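Local coordinates for SusD family protein (Bacteroides uniformis, PDB 7KV1) that probably binds beta-glucans at the cell surface as a SusD-like glycan-binding protein of a human gut bacterium, at residues 102-105 and 106-109. Numbering follows the deposited sequence.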
ATOM      1  N   GLU A 102       3.468   2.462 -20.709  1.00 22.04           N
ATOM      2  CA  GLU A 102       3.911   3.466 -21.707  1.00 23.85           C
ATOM      3  C   GLU A 102       4.202   4.783 -21.002  1.00 21.23           C
ATOM      4  O   GLU A 102       4.188   5.812 -21.691  1.00 21.65           O
ATOM      5  CB  GLU A 102       2.838   3.748 -22.752  1.00 26.83           C
ATOM      6  CG  GLU A 102       2.608   2.627 -23.690  1.00 33.91           C
ATOM      7  CD  GLU A 102       1.651   3.026 -24.803  1.00 40.58           C
ATOM      8  OE1 GLU A 102       0.883   3.998 -24.579  1.00 35.86           O
ATOM      9  OE2 GLU A 102       1.673   2.332 -25.880  1.00 44.59           O
ATOM     10  N   ALA A 103       4.503   4.759 -19.704  1.00 19.47           N
ATOM     11  CA  ALA A 103       4.914   5.973 -18.965  1.00 19.01           C
ATOM     12  C   ALA A 103       6.203   6.503 -19.587  1.00 20.46           C
ATOM     13  O   ALA A 103       6.912   5.764 -20.252  1.00 23.31           O
ATOM     14  CB  ALA A 103       5.080   5.674 -17.491  1.00 19.48           C
ATOM     15  N   ASN A 104       6.541   7.736 -19.284  1.00 22.32           N
ATOM     16  CA  ASN A 104       7.803   8.356 -19.727  1.00 21.97           C
ATOM     17  C   ASN A 104       8.166   9.419 -18.703  1.00 19.72           C
ATOM     18  O   ASN A 104       7.418   9.604 -17.712  1.00 18.08           O
ATOM     19  CB  ASN A 104       7.719   8.891 -21.166  1.00 20.53           C
ATOM     20  CG  ASN A 104       6.662   9.953 -21.384  1.00 20.54           C
ATOM     21  OD1 ASN A 104       6.505  10.883 -20.608  1.00 21.37           O
ATOM     22  ND2 ASN A 104       5.955   9.838 -22.485  1.00 22.68           N
ATOM     23  N   GLU A 105       9.257  10.120 -18.958  1.00 20.53           N
ATOM     24  CA  GLU A 105       9.814  11.112 -18.003  1.00 22.37           C
ATOM     25  C   GLU A 105       8.844  12.281 -17.841  1.00 21.79           C
ATOM     26  O   GLU A 105       8.993  13.003 -16.853  1.00 20.80           O
ATOM     27  CB  GLU A 105      11.201  11.570 -18.459  1.00 26.98           C
ATOM     28  CG  GLU A 105      11.199  12.397 -19.741  1.00 29.10           C
ATOM     29  CD  GLU A 105      11.273  11.630 -21.048  1.00 37.11           C
ATOM     30  OE1 GLU A 105      10.882  10.428 -21.070  1.00 40.59           O
ATOM     31  OE2 GLU A 105      11.744  12.239 -22.054  1.00 45.38           O
ATOM     32  N   ASN A 106       7.844  12.456 -18.717  1.00 21.34           N
ATOM     33  CA  ASN A 106       6.850  13.550 -18.510  1.00 22.74           C
ATOM     34  C   ASN A 106       5.530  12.988 -17.945  1.00 23.48           C
ATOM     35  O   ASN A 106       4.577  13.781 -17.746  1.00 23.69           O
ATOM     36  CB  ASN A 106       6.643  14.378 -19.799  1.00 24.73           C
ATOM     37  CG  ASN A 106       7.931  14.952 -20.360  1.00 26.96           C
ATOM     38  OD1 ASN A 106       8.290  14.697 -21.502  1.00 30.10           O
ATOM     39  ND2 ASN A 106       8.721  15.592 -19.536  1.00 27.10           N
ATOM     40  N   ASN A 107       5.417  11.670 -17.750  1.00 21.50           N
ATOM     41  CA  ASN A 107       4.121  10.995 -17.453  1.00 22.10           C
ATOM     42  C   ASN A 107       4.405   9.819 -16.511  1.00 22.73           C
ATOM     43  O   ASN A 107       4.467   8.661 -16.975  1.00 22.95           O
ATOM     44  CB  ASN A 107       3.406  10.537 -18.726  1.00 21.75           C
ATOM     45  CG  ASN A 107       2.872  11.692 -19.543  1.00 25.36           C
ATOM     46  OD1 ASN A 107       1.842  12.261 -19.200  1.00 29.22           O
ATOM     47  ND2 ASN A 107       3.593  12.069 -20.584  1.00 23.00           N
ATOM     48  N   THR A 108       4.608  10.127 -15.239  1.00 23.35           N
ATOM     49  CA  THR A 108       5.029   9.161 -14.198  1.00 21.63           C
ATOM     50  C   THR A 108       4.479   9.636 -12.847  1.00 21.52           C
ATOM     51  O   THR A 108       3.581  10.503 -12.832  1.00 22.96           O
ATOM     52  CB  THR A 108       6.546   8.992 -14.291  1.00 22.46           C
ATOM     53  OG1 THR A 108       6.906   7.839 -13.523  1.00 22.37           O
ATOM     54  CG2 THR A 108       7.271  10.233 -13.818  1.00 22.22           C
ATOM     55  N   LEU A 109       4.947   9.073 -11.743  1.00 22.14           N
ATOM     56  CA  LEU A 109       4.503   9.451 -10.375  1.00 22.49           C
ATOM     57  C   LEU A 109       5.562  10.343  -9.698  1.00 23.19           C
ATOM     58  O   LEU A 109       5.998  10.040  -8.592  1.00 22.14           O
ATOM     59  CB  LEU A 109       4.224   8.156  -9.627  1.00 21.64           C
ATOM     60  CG  LEU A 109       3.041   7.346 -10.154  1.00 23.35           C
ATOM     61  CD1 LEU A 109       2.844   6.102  -9.331  1.00 24.94           C
ATOM     62  CD2 LEU A 109       1.759   8.167 -10.150  1.00 23.59           C
TER
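The side-chain amide of Asn104 lies alongside that of Asn107, both pointing the same way, and its OD1 accepts two hydrogen bonds. One comes from the side chain of Asn107, with ND2 3.1 Å from Asn104 OD1; the acceptor lies close to the amide plane of Asn107, although the two amide planes are turned 66° against each other. The other comes from the backbone: Asn106 N is 2.8 Å from Asn104 OD1, somewhat tilted from the carbonyl plane of the Asn104 side chain and with a bent N-H...O angle of 144°. A chi1 of 60° places Asn104 CG between its own backbone N and carbonyl carbon, which folds the amide back over the turn. Two backbone bonds close the turn as a single antiparallel hydrogen-bonded pair: Asn107 N donates to Asn104 O at 2.9 Å, and Asn104 N to Asn107 O at 3.2 Å. Ala103 CB lies 3.1 Å from Asn107 O, a close approach, and Thr108 CB packs 3.6 Å from Asn104 O, while its OG1 bonds to Pro511 O. Gln93 NE2 bonds Asn107 OD1, so both ends of that amide are engaged, and Met97 of helix 93-99 touches Asn104 and Asn107. The reciprocal backbone bonds between Asn104 and Asn107 span a type I beta turn in the loop joining helices 93-99 and 110-129, and the Asn104 OD1 bond to the backbone N two residues ahead is characteristic of an Asx turn.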